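Local coordinates for dextranase (Pseudarthrobacter oxydans, PDB 6NZS), which hydrolyses internal alpha-1,6-glucosidic linkages within chains of the polysaccharide dextran, at residues D6-L10 and P192-G196; I188-P192 and N357-V361; I414-P420 and L450-W456; T463-P467 and A493-T497; L505-W510 and N549-G553. One frame throughout, in Å; residues are numbered along the deposited sequence.

Interaction 1: residues D6-L10 and P192-G196; sequences DNGNL and PKLRG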
# COMPACT_ATOMS: atom_id res chain seq x y z
N ASP A 6 -26.51 12.66 -0.42
CA ASP A 6 -25.70 13.85 -0.62
C ASP A 6 -26.21 14.93 0.34
O ASP A 6 -26.91 15.87 -0.05
CB ASP A 6 -25.71 14.34 -2.06
CG ASP A 6 -24.70 15.44 -2.30
OD1 ASP A 6 -23.93 15.75 -1.37
OD2 ASP A 6 -24.68 16.00 -3.42
N ASN A 7 -25.85 14.79 1.61
CA ASN A 7 -26.23 15.76 2.62
C ASN A 7 -24.97 16.20 3.37
O ASN A 7 -23.85 15.81 3.05
CB ASN A 7 -27.33 15.23 3.55
CG ASN A 7 -26.92 13.97 4.29
OD1 ASN A 7 -25.96 13.99 5.06
ND2 ASN A 7 -27.65 12.88 4.08
N GLY A 8 -25.17 17.04 4.39
CA GLY A 8 -24.03 17.60 5.10
C GLY A 8 -23.19 16.58 5.83
O GLY A 8 -22.01 16.84 6.10
N ASN A 9 -23.76 15.42 6.17
CA ASN A 9 -23.07 14.44 7.01
C ASN A 9 -22.71 13.15 6.30
O ASN A 9 -21.97 12.35 6.87
CB ASN A 9 -23.92 14.07 8.22
CG ASN A 9 -24.07 15.21 9.20
OD1 ASN A 9 -23.40 16.24 9.08
ND2 ASN A 9 -24.95 15.03 10.17
N LEU A 10 -23.25 12.90 5.11
CA LEU A 10 -23.04 11.63 4.44
C LEU A 10 -23.07 11.86 2.94
O LEU A 10 -23.97 12.54 2.43
CB LEU A 10 -24.11 10.61 4.85
CG LEU A 10 -24.01 9.19 4.30
CD1 LEU A 10 -22.66 8.53 4.66
CD2 LEU A 10 -25.18 8.35 4.82
N PRO A 192 -13.49 11.27 5.94
CA PRO A 192 -14.15 12.43 6.55
C PRO A 192 -14.69 13.40 5.50
O PRO A 192 -14.00 13.76 4.54
CB PRO A 192 -13.04 13.06 7.39
CG PRO A 192 -11.77 12.62 6.75
CD PRO A 192 -12.04 11.23 6.22
N LYS A 193 -15.93 13.83 5.71
CA LYS A 193 -16.47 14.91 4.90
C LYS A 193 -15.64 16.17 5.10
O LYS A 193 -15.21 16.48 6.22
CB LYS A 193 -17.91 15.19 5.33
CG LYS A 193 -18.65 16.09 4.38
CD LYS A 193 -19.56 15.27 3.50
CE LYS A 193 -20.56 16.17 2.79
NZ LYS A 193 -19.96 16.79 1.58
N LEU A 194 -15.40 16.89 4.02
CA LEU A 194 -14.52 18.05 4.05
C LEU A 194 -15.34 19.32 4.25
O LEU A 194 -16.30 19.55 3.52
CB LEU A 194 -13.71 18.13 2.75
CG LEU A 194 -12.86 16.88 2.45
CD1 LEU A 194 -12.14 17.09 1.13
CD2 LEU A 194 -11.88 16.60 3.56
N ARG A 195 -14.94 20.12 5.23
CA ARG A 195 -15.60 21.38 5.54
C ARG A 195 -14.55 22.45 5.79
O ARG A 195 -13.36 22.16 6.00
CB ARG A 195 -16.47 21.27 6.80
CG ARG A 195 -17.59 20.25 6.70
CD ARG A 195 -18.38 20.15 8.01
NE ARG A 195 -19.56 19.29 7.89
CZ ARG A 195 -20.30 18.88 8.92
NH1 ARG A 195 -19.96 19.25 10.16
NH2 ARG A 195 -21.35 18.11 8.72
N GLY A 196 -15.00 23.70 5.77
CA GLY A 196 -14.17 24.81 6.23
C GLY A 196 -12.85 24.92 5.50
O GLY A 196 -12.78 24.79 4.27
O HOH W 1 -20.76 19.17 5.24

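Interaction 2: residues I188-P192 and N357-V361; sequences IFAEP and NYKQV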
# COMPACT_ATOMS: atom_id res chain seq x y z
N ILE A 188 -13.46 -1.07 3.29
CA ILE A 188 -14.30 0.11 3.46
C ILE A 188 -13.39 1.29 3.75
O ILE A 188 -12.56 1.24 4.67
CB ILE A 188 -15.33 -0.07 4.59
CG1 ILE A 188 -16.30 -1.20 4.25
CG2 ILE A 188 -16.09 1.25 4.84
CD1 ILE A 188 -17.28 -1.54 5.37
N PHE A 189 -13.54 2.35 2.97
CA PHE A 189 -12.82 3.59 3.17
C PHE A 189 -13.86 4.62 3.61
O PHE A 189 -14.53 5.24 2.77
CB PHE A 189 -12.12 4.02 1.88
CG PHE A 189 -11.12 3.02 1.34
CD1 PHE A 189 -10.47 2.10 2.17
CD2 PHE A 189 -10.83 3.02 -0.02
CE1 PHE A 189 -9.55 1.20 1.64
CE2 PHE A 189 -9.91 2.13 -0.55
CZ PHE A 189 -9.27 1.21 0.28
N ALA A 190 -14.03 4.76 4.92
CA ALA A 190 -14.97 5.71 5.52
C ALA A 190 -14.18 6.99 5.73
O ALA A 190 -13.39 7.10 6.67
CB ALA A 190 -15.50 5.17 6.84
N GLU A 191 -14.37 7.96 4.84
CA GLU A 191 -13.50 9.12 4.77
C GLU A 191 -14.22 10.36 5.29
O GLU A 191 -15.43 10.52 5.11
CB GLU A 191 -13.07 9.36 3.32
CG GLU A 191 -12.33 8.18 2.69
CD GLU A 191 -11.11 7.79 3.47
OE1 GLU A 191 -10.15 8.56 3.45
OE2 GLU A 191 -11.09 6.69 4.09
N PRO A 192 -13.49 11.27 5.94
CA PRO A 192 -14.15 12.43 6.55
C PRO A 192 -14.69 13.40 5.50
O PRO A 192 -14.00 13.76 4.54
CB PRO A 192 -13.04 13.06 7.39
CG PRO A 192 -11.77 12.62 6.75
CD PRO A 192 -12.04 11.23 6.22
N ASN A 357 -5.15 10.38 3.66
CA ASN A 357 -6.40 9.77 3.21
C ASN A 357 -6.28 9.28 1.78
O ASN A 357 -7.18 9.47 0.95
CB ASN A 357 -7.59 10.70 3.45
CG ASN A 357 -7.81 10.92 4.92
OD1 ASN A 357 -7.14 11.75 5.54
ND2 ASN A 357 -8.70 10.13 5.51
N TYR A 358 -5.15 8.63 1.51
CA TYR A 358 -4.73 8.14 0.21
C TYR A 358 -4.70 6.63 0.28
O TYR A 358 -4.32 6.06 1.31
CB TYR A 358 -3.33 8.70 -0.07
CG TYR A 358 -2.61 8.11 -1.24
CD1 TYR A 358 -2.77 8.63 -2.52
CD2 TYR A 358 -1.72 7.05 -1.07
CE1 TYR A 358 -2.09 8.10 -3.60
CE2 TYR A 358 -1.04 6.52 -2.15
CZ TYR A 358 -1.23 7.05 -3.41
OH TYR A 358 -0.55 6.53 -4.48
N LYS A 359 -5.12 5.97 -0.80
CA LYS A 359 -5.22 4.51 -0.81
C LYS A 359 -4.66 3.95 -2.11
O LYS A 359 -4.80 4.55 -3.18
CB LYS A 359 -6.67 4.01 -0.67
CG LYS A 359 -7.43 4.61 0.51
CD LYS A 359 -8.21 5.86 0.06
CE LYS A 359 -8.75 6.63 1.22
NZ LYS A 359 -9.53 7.77 0.68
N GLN A 360 -4.05 2.77 -2.00
CA GLN A 360 -3.60 2.00 -3.15
C GLN A 360 -4.23 0.61 -3.06
O GLN A 360 -4.10 -0.05 -2.03
CB GLN A 360 -2.07 1.91 -3.16
CG GLN A 360 -1.48 1.18 -4.35
CD GLN A 360 0.04 1.17 -4.29
OE1 GLN A 360 0.67 2.09 -3.75
NE2 GLN A 360 0.63 0.13 -4.82
N VAL A 361 -4.94 0.20 -4.12
CA VAL A 361 -5.68 -1.06 -4.14
C VAL A 361 -5.37 -1.81 -5.43
O VAL A 361 -4.97 -1.22 -6.44
CB VAL A 361 -7.21 -0.87 -4.01
CG1 VAL A 361 -7.55 -0.17 -2.70
CG2 VAL A 361 -7.77 -0.07 -5.18

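Interaction 3: residues I414-P420 and L450-W456; sequences IQWGWTP and LNSSSHW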
# COMPACT_ATOMS: atom_id res chain seq x y z
N ILE A 414 8.51 -2.55 4.98
CA ILE A 414 9.31 -1.33 5.09
C ILE A 414 10.69 -1.59 4.49
O ILE A 414 11.33 -2.60 4.80
CB ILE A 414 9.43 -0.93 6.57
CG1 ILE A 414 8.10 -0.39 7.08
CG2 ILE A 414 10.57 0.08 6.77
CD1 ILE A 414 7.89 -0.57 8.58
N GLN A 415 11.18 -0.67 3.65
CA GLN A 415 12.46 -0.81 2.95
C GLN A 415 13.29 0.46 3.14
O GLN A 415 12.79 1.56 2.91
CB GLN A 415 12.19 -0.98 1.46
CG GLN A 415 13.44 -1.11 0.59
CD GLN A 415 14.21 -2.37 0.91
OE1 GLN A 415 15.28 -2.32 1.52
NE2 GLN A 415 13.66 -3.51 0.52
N TRP A 416 14.57 0.30 3.49
CA TRP A 416 15.51 1.42 3.43
C TRP A 416 16.83 1.05 2.77
O TRP A 416 17.75 1.88 2.74
CB TRP A 416 15.72 2.11 4.79
CG TRP A 416 16.48 1.33 5.82
CD1 TRP A 416 17.84 1.23 5.95
CD2 TRP A 416 15.92 0.57 6.90
NE1 TRP A 416 18.15 0.45 7.04
CE2 TRP A 416 16.99 0.02 7.64
CE3 TRP A 416 14.61 0.30 7.31
CZ2 TRP A 416 16.79 -0.77 8.77
CZ3 TRP A 416 14.41 -0.50 8.43
CH2 TRP A 416 15.50 -1.03 9.14
N GLY A 417 16.94 -0.15 2.20
CA GLY A 417 18.16 -0.59 1.55
C GLY A 417 18.21 -0.33 0.05
O GLY A 417 17.76 0.72 -0.42
N TRP A 418 18.76 -1.31 -0.69
CA TRP A 418 18.98 -1.29 -2.14
C TRP A 418 20.21 -0.49 -2.57
O TRP A 418 20.84 -0.85 -3.57
CB TRP A 418 17.76 -0.84 -2.95
CG TRP A 418 16.56 -1.76 -2.93
CD1 TRP A 418 15.30 -1.45 -2.50
CD2 TRP A 418 16.48 -3.11 -3.43
NE1 TRP A 418 14.45 -2.52 -2.67
CE2 TRP A 418 15.16 -3.55 -3.24
CE3 TRP A 418 17.42 -3.99 -4.00
CZ2 TRP A 418 14.73 -4.83 -3.60
CZ3 TRP A 418 16.99 -5.26 -4.37
CH2 TRP A 418 15.66 -5.67 -4.16
N THR A 419 20.51 0.61 -1.90
CA THR A 419 21.72 1.39 -2.15
C THR A 419 22.17 1.97 -0.82
O THR A 419 21.38 2.07 0.12
CB THR A 419 21.47 2.56 -3.13
OG1 THR A 419 20.68 3.58 -2.51
CG2 THR A 419 20.79 2.12 -4.41
N PRO A 420 23.44 2.38 -0.71
CA PRO A 420 23.82 3.21 0.43
C PRO A 420 23.01 4.50 0.42
O PRO A 420 22.69 5.04 -0.64
CB PRO A 420 25.31 3.49 0.18
CG PRO A 420 25.76 2.39 -0.71
CD PRO A 420 24.59 2.07 -1.58
N LEU A 450 10.47 -5.53 8.20
CA LEU A 450 11.43 -4.44 8.06
C LEU A 450 12.68 -4.94 7.33
O LEU A 450 13.15 -6.05 7.58
CB LEU A 450 11.82 -3.87 9.43
CG LEU A 450 10.66 -3.30 10.25
CD1 LEU A 450 10.32 -4.20 11.43
CD2 LEU A 450 10.98 -1.88 10.71
N ASN A 451 13.23 -4.10 6.45
CA ASN A 451 14.27 -4.59 5.54
C ASN A 451 15.18 -3.46 5.08
O ASN A 451 14.71 -2.38 4.75
CB ASN A 451 13.58 -5.24 4.34
CG ASN A 451 14.53 -5.90 3.34
OD1 ASN A 451 14.31 -5.77 2.14
ND2 ASN A 451 15.53 -6.63 3.82
N SER A 452 16.48 -3.75 5.08
CA SER A 452 17.45 -3.07 4.23
C SER A 452 17.96 -4.13 3.27
O SER A 452 18.83 -4.94 3.62
CB SER A 452 18.60 -2.48 5.04
OG SER A 452 19.66 -2.08 4.17
N SER A 453 17.41 -4.15 2.06
CA SER A 453 17.85 -5.12 1.07
C SER A 453 19.29 -4.85 0.66
O SER A 453 19.79 -3.71 0.75
CB SER A 453 16.95 -5.05 -0.17
OG SER A 453 17.34 -6.02 -1.14
N SER A 454 19.96 -5.90 0.20
CA SER A 454 21.27 -5.77 -0.43
C SER A 454 21.15 -4.97 -1.73
O SER A 454 20.05 -4.58 -2.15
CB SER A 454 21.86 -7.16 -0.65
OG SER A 454 20.96 -7.94 -1.42
N HIS A 455 22.29 -4.72 -2.38
CA HIS A 455 22.33 -3.75 -3.48
C HIS A 455 21.62 -4.25 -4.73
O HIS A 455 21.82 -5.39 -5.16
CB HIS A 455 23.78 -3.43 -3.82
CG HIS A 455 23.96 -2.08 -4.45
ND1 HIS A 455 23.56 -1.80 -5.74
CD2 HIS A 455 24.48 -0.93 -3.96
CE1 HIS A 455 23.83 -0.53 -6.02
NE2 HIS A 455 24.39 0.01 -4.96
N TRP A 456 20.81 -3.38 -5.33
CA TRP A 456 20.07 -3.74 -6.54
C TRP A 456 20.99 -4.14 -7.69
O TRP A 456 20.60 -4.93 -8.55
CB TRP A 456 19.14 -2.60 -6.97
CG TRP A 456 19.86 -1.38 -7.49
CD1 TRP A 456 20.25 -0.30 -6.77
CD2 TRP A 456 20.25 -1.13 -8.85
NE1 TRP A 456 20.87 0.62 -7.60
CE2 TRP A 456 20.88 0.13 -8.87
CE3 TRP A 456 20.13 -1.85 -10.04
CZ2 TRP A 456 21.40 0.69 -10.05
CZ3 TRP A 456 20.64 -1.30 -11.21
CH2 TRP A 456 21.27 -0.04 -11.20

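Interaction 4: residues T463-P467 and A493-T497; sequences TKADP and ALSDT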
# COMPACT_ATOMS: atom_id res chain seq x y z
N THR A 463 30.14 -6.41 -1.18
CA THR A 463 31.10 -5.32 -1.35
C THR A 463 30.47 -4.07 -1.95
O THR A 463 31.19 -3.24 -2.52
CB THR A 463 32.29 -5.79 -2.19
OG1 THR A 463 31.83 -6.23 -3.48
CG2 THR A 463 33.02 -6.92 -1.49
N LYS A 464 29.16 -3.91 -1.80
CA LYS A 464 28.43 -2.80 -2.41
C LYS A 464 28.05 -1.71 -1.41
O LYS A 464 27.27 -0.83 -1.75
CB LYS A 464 27.17 -3.33 -3.10
CG LYS A 464 27.42 -4.43 -4.13
CD LYS A 464 28.10 -3.87 -5.37
CE LYS A 464 27.09 -3.28 -6.35
NZ LYS A 464 27.77 -2.71 -7.56
N ALA A 465 28.59 -1.76 -0.19
CA ALA A 465 28.29 -0.78 0.84
C ALA A 465 29.19 0.45 0.71
O ALA A 465 30.19 0.44 -0.02
CB ALA A 465 28.44 -1.40 2.22
N ASP A 466 28.83 1.51 1.43
CA ASP A 466 29.61 2.74 1.48
C ASP A 466 29.71 3.21 2.93
O ASP A 466 28.75 3.78 3.47
CB ASP A 466 28.99 3.83 0.61
CG ASP A 466 29.89 5.05 0.46
OD1 ASP A 466 30.91 5.15 1.18
OD2 ASP A 466 29.56 5.93 -0.37
N PRO A 467 30.86 2.99 3.58
CA PRO A 467 31.02 3.44 4.98
C PRO A 467 30.96 4.95 5.15
O PRO A 467 30.88 5.42 6.29
CB PRO A 467 32.40 2.90 5.37
CG PRO A 467 32.70 1.82 4.37
CD PRO A 467 32.03 2.25 3.10
N ALA A 493 23.32 -4.10 5.83
CA ALA A 493 23.66 -2.69 5.98
C ALA A 493 24.60 -2.25 4.87
O ALA A 493 25.73 -2.74 4.76
CB ALA A 493 24.30 -2.44 7.34
N LEU A 494 24.13 -1.31 4.05
CA LEU A 494 24.92 -0.73 2.98
C LEU A 494 25.50 0.62 3.38
O LEU A 494 26.22 1.23 2.59
CB LEU A 494 24.08 -0.58 1.71
CG LEU A 494 23.50 -1.89 1.15
CD1 LEU A 494 22.54 -1.60 0.01
CD2 LEU A 494 24.62 -2.82 0.71
N SER A 495 25.21 1.07 4.60
CA SER A 495 25.68 2.33 5.15
C SER A 495 25.93 2.11 6.63
O SER A 495 25.42 1.15 7.22
CB SER A 495 24.61 3.42 5.00
OG SER A 495 24.20 3.60 3.65
N ASP A 496 26.75 2.98 7.23
CA ASP A 496 26.77 3.05 8.69
C ASP A 496 25.33 3.20 9.18
O ASP A 496 24.55 3.95 8.60
CB ASP A 496 27.59 4.24 9.16
CG ASP A 496 29.09 4.02 9.04
OD1 ASP A 496 29.54 2.94 8.58
OD2 ASP A 496 29.84 4.95 9.39
N THR A 497 24.99 2.47 10.24
CA THR A 497 23.60 2.37 10.69
C THR A 497 23.55 2.60 12.19
O THR A 497 24.20 1.87 12.95
CB THR A 497 23.04 0.99 10.34
OG1 THR A 497 23.07 0.82 8.92
CG2 THR A 497 21.61 0.86 10.82

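Interaction 5: residues L505-W510 and N549-G553; sequences LNIDAW and NYSVG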
# COMPACT_ATOMS: atom_id res chain seq x y z
N LEU A 505 6.72 -4.01 17.67
CA LEU A 505 6.50 -4.92 16.55
C LEU A 505 5.86 -6.16 17.14
O LEU A 505 6.53 -6.95 17.81
CB LEU A 505 7.82 -5.26 15.87
CG LEU A 505 7.75 -6.40 14.84
CD1 LEU A 505 6.79 -6.05 13.71
CD2 LEU A 505 9.13 -6.75 14.29
N ASN A 506 4.55 -6.32 16.94
CA ASN A 506 3.80 -7.43 17.51
C ASN A 506 3.27 -8.29 16.38
O ASN A 506 2.49 -7.82 15.55
CB ASN A 506 2.71 -6.95 18.47
CG ASN A 506 1.65 -6.09 17.80
OD1 ASN A 506 0.57 -6.57 17.48
ND2 ASN A 506 1.95 -4.79 17.65
N ILE A 507 3.75 -9.52 16.33
CA ILE A 507 3.42 -10.47 15.27
C ILE A 507 2.54 -11.56 15.86
O ILE A 507 2.88 -12.13 16.91
CB ILE A 507 4.71 -11.05 14.66
CG1 ILE A 507 5.52 -9.94 13.98
CG2 ILE A 507 4.40 -12.17 13.66
CD1 ILE A 507 6.91 -10.39 13.51
N ASP A 508 1.42 -11.85 15.21
CA ASP A 508 0.51 -12.87 15.74
C ASP A 508 1.18 -14.24 15.76
O ASP A 508 1.09 -14.97 16.75
CB ASP A 508 -0.76 -12.95 14.90
CG ASP A 508 -1.80 -11.92 15.29
OD1 ASP A 508 -1.56 -11.16 16.25
OD2 ASP A 508 -2.85 -11.87 14.62
N ALA A 509 1.81 -14.63 14.65
CA ALA A 509 2.33 -15.99 14.53
C ALA A 509 3.32 -16.04 13.38
O ALA A 509 3.28 -15.21 12.47
CB ALA A 509 1.19 -16.99 14.25
N TRP A 510 4.22 -17.02 13.44
CA TRP A 510 4.99 -17.36 12.26
C TRP A 510 4.20 -18.32 11.37
O TRP A 510 3.30 -19.02 11.83
CB TRP A 510 6.31 -18.04 12.64
CG TRP A 510 7.19 -17.21 13.52
CD1 TRP A 510 7.67 -17.57 14.76
CD2 TRP A 510 7.73 -15.91 13.24
NE1 TRP A 510 8.45 -16.55 15.27
CE2 TRP A 510 8.51 -15.53 14.35
CE3 TRP A 510 7.62 -15.03 12.16
CZ2 TRP A 510 9.16 -14.30 14.42
CZ3 TRP A 510 8.27 -13.81 12.22
CH2 TRP A 510 9.04 -13.45 13.35
N ASN A 549 9.84 -4.49 23.10
CA ASN A 549 8.52 -5.12 23.03
C ASN A 549 8.24 -5.71 21.65
O ASN A 549 7.13 -5.59 21.12
CB ASN A 549 7.40 -4.17 23.45
CG ASN A 549 7.61 -3.60 24.82
OD1 ASN A 549 8.21 -4.26 25.68
ND2 ASN A 549 7.14 -2.38 25.05
N TYR A 550 9.26 -6.31 21.06
CA TYR A 550 9.07 -7.21 19.92
C TYR A 550 8.42 -8.47 20.46
O TYR A 550 8.93 -9.08 21.40
CB TYR A 550 10.44 -7.51 19.31
CG TYR A 550 10.55 -8.67 18.34
CD1 TYR A 550 9.50 -9.00 17.48
CD2 TYR A 550 11.71 -9.43 18.28
CE1 TYR A 550 9.62 -10.05 16.59
CE2 TYR A 550 11.84 -10.48 17.41
CZ TYR A 550 10.79 -10.80 16.56
OH TYR A 550 10.93 -11.85 15.70
N SER A 551 7.26 -8.84 19.91
CA SER A 551 6.53 -9.98 20.44
C SER A 551 6.01 -10.87 19.32
O SER A 551 5.72 -10.40 18.21
CB SER A 551 5.37 -9.56 21.35
OG SER A 551 4.33 -8.90 20.62
N VAL A 552 5.91 -12.16 19.62
CA VAL A 552 5.32 -13.16 18.74
C VAL A 552 4.30 -13.93 19.56
O VAL A 552 4.64 -14.45 20.63
CB VAL A 552 6.37 -14.12 18.16
CG1 VAL A 552 5.72 -15.02 17.13
CG2 VAL A 552 7.55 -13.35 17.55
N GLY A 553 3.07 -14.00 19.07
CA GLY A 553 2.03 -14.71 19.81
C GLY A 553 1.78 -14.16 21.20
O GLY A 553 1.35 -14.90 22.09
O HOH W 2 2.62 -10.70 19.44

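Interaction 1: residues D6-L10 and P192-G196
R195 reaches out from the loop after strand 176-192 and sets one guanidinium nitrogen between two oxygens of D6-L10. The stronger bond runs from R195 NH2 to the backbone carbonyl G8 O, 3.0 Å away and nearly straight at the hydrogen (166°). G8 O lies close to the guanidinium plane, whereas the nitrogen stands above the plane of the G8 carbonyl. N9 OD1 is nearer, 2.8 Å from R195 NH2, but that bond is bent at the hydrogen and weak, the amide and guanidinium planes being 38° apart. The arginine gets there on an extended chain from CG to NE. A water supplies a second route, donating to G8 O (2.8 Å) while accepting from R195 NE (2.9 Å), and G8 O therefore serves two donors.

The loop is shaped from within by an Asx turn: N7 OD1 takes the backbone N-H of N9 at 2.8 Å and, weakly, that of L10. N9 ND2 turns instead to Q43. K193 brings methylene carbons rather than its amine to the loop; with CG anti to the backbone N (chi1 -168°) and a bend at chi2, its CE lies 3.3 Å from N7 O. Both segments border the end of strand 84-92, N9 through a backbone bond to A93 and K193 through one to Y92.

The arginine thus meets neutral oxygens here, not a carboxylate, and D6 OD1 stays 5.1 Å from K193 NZ. This surface contact rests mainly on one straight N-H...O bond and a water bridge to the G8 carbonyl, with charge attraction probably a minor, solvent-screened contribution.

Interaction 2: residues I188-P192 and N357-V361
F189 and K359 face each other from strands that run nearly antiparallel (163° between the segment directions) with axes 10.7 Å apart, so side chains alone bridge the gap. One strand belongs to the N-terminal Ig-like region of this family 49 enzyme and the other to its parallel beta-helix, which makes the contact a buried joint between a beta-sandwich and a solenoid.

At one end the joint is apolar. K359 lays its aliphatic part over the F189 ring, with CG centred above one face, 3.7 Å from the ring centroid, in a CH-pi contact. V361 meets the same ring at its edge, where CG1 lies 3.7 Å from F189 CZ. The rings of W87 and F383 also meet F189.

At the other end the joint is polar. The bend of K359 at chi2 (92°) turns the chain away from the ring and carries its amine to E191, forming a salt bridge in which NZ is 2.9 Å from E191 OE1, though the hydrogen bond within it is weak. The amine also donates to N357 O, 2.9 Å from NZ, and to G331 O, so a lysine buried between two domains has oxygen partners from both. E191 divides its carboxylate: OE2 pairs with R145, while OE1 takes the lysine and an amide. Two positive groups beside it would probably keep this buried glutamate ionised. N357 ND2, which donates to A142 O as well, approaches E191 OE1 at 3.0 Å from above the carboxylate plane, close to straight at its hydrogen (162°).

Interaction 3: residues I414-P420 and L450-W456
L450 lies beside I414 on a neighbouring rung of the right-handed parallel beta-helix, their side chains pointing the same way with CD2 of L450 4.0 Å from CD1 of I414. N451 comes next, on the sheet face that Q415 occupies: its backbone O accepts from W416 N, and its OD1 takes Q415 NE2 at 2.9 Å, the two amide planes turned 70° apart. S452 then places CB over the five-membered ring of W416, while its OG bonds to Y492 O. At S453 the chain leaves the strand, and its N points straight (176°) at a lone pair of Q415 OE1, 2.9 Å away. That oxygen also accepts from G417 N, tying the two loops together as they leave the strands; an alanine in place of Q415 would probably leave these two buried N-H groups without their acceptor and N451 OD1 without this donor. The S453 side chain covers the six-membered ring of W418, whose NE1 is held by D389. H455 sets one ring face against W418 O, which lies over the ring centre. W456 closes the series: its N donates to a lone pair of that W418 O (3.1 Å), and its ring edge meets T419, CD1 lying 3.4 Å from CG2.

Interaction 4: residues T463-P467 and A493-T497
A465 rests against the backbone of L494 where the chain nears its corner at P467, beside the L494-S495 turn of the next coil. Its methyl lies beside the peptide, CB 3.5 Å from L494 O, and the same carbonyl receives the N-H of D466: N to O is 2.9 Å, nearly straight at the hydrogen (168°). This one backbone bond ties the segments together, and the side chains arrange themselves about it.

L494 has CG anti to its carbonyl carbon (chi1 -59°), a setting that brings CD2 alongside K464 and A465, within 4.1 Å of K464 O and 4.3 Å of A465 CB. The lysine itself coils away through three successive bends to form a salt bridge with E457. D466 takes another course; its carboxylate swings clear of L494-D496, and OD1 receives the backbone N-H of N468 just beyond the corner.

The carboxylate of D496 lies alongside the P467 carbonyl. OD2 is 3.3 Å from P467 O, but both are acceptors, so this is proximity without a bond; the group is held instead through OD1, which takes the N-H of T534. S495 OG is engaged with T469 and R421, and T497 curls back on its own strand to donate from OG1 to S495 O, 2.9 Å away.

With a leucine laid against the neighbouring loop and acids turned to N-H groups nearby, the chain turns its corner at P467 beside the start of strand 495-507, as at the turns between faces of a right-handed parallel beta-helix.

Interaction 5: residues L505-W510 and N549-G553
W510 and Y550 cross at about a right angle, the phenol oxygen set in the plane of the indole at its edge, with Y550 OH 3.3 Å from W510 CZ2. V552 lies across the tryptophan too, but over a face: CG1 is 3.6 Å above the ring plane toward the rim, a CH-pi contact, and its other methyl, CG2, approaches W510 CZ2 to 3.6 Å. The indole is thereby met by V552 CG1 over one face and by the tyrosine hydroxyl at its edge, while NE1 donates to L569 O. A serine in place of W510 would probably take away the ring that V552 leans on and leave L569 O without this donor.

L505 runs side by side with the tyrosine, pointing the same way, CD2 3.9 Å from Y550 CD1. The phenol reaches the tryptophan because CG stands anti to the backbone N (chi1 165°), and its OH is secured by G570 O.

Beneath these side chains the backbones pair in parallel register. S551 N bonds to L505 O, I507 N to S551 O (2.9 Å) and G553 N to I507 O. On the face of N506 and S551, a water donates to both I507 O and S551 OG.

The contact lies late in the beta-helix, where strand 495-507 has strand 469-482 on one flank and strand 545-552 on the other; past the corner at D508, strand 509-510 pairs with strand 484-485.

The five contacts follow the chain from the N-terminal region to the last coils of the solenoid. Interactions 1 and 2 share P192, their centres 15 Å apart: the first secures the loop leaving strand 176-192, the second docks that strand on the beta-helix. Interactions 3, 4 and 5 then belong to the beta-helix itself. Interaction 3 packs directly against interaction 4, centres 10 Å apart, through P420 with S495 and H455 with K464, and touches interaction 5 through L450 and L505. Strand 495-507 opens in interaction 4 and closes in interaction 5, their centres about 29 Å apart. Interactions 1 and 4, centres about 50 Å apart, lie on opposite sides of the chain's centre, so the set samples both the domain joint and the stacking of coils.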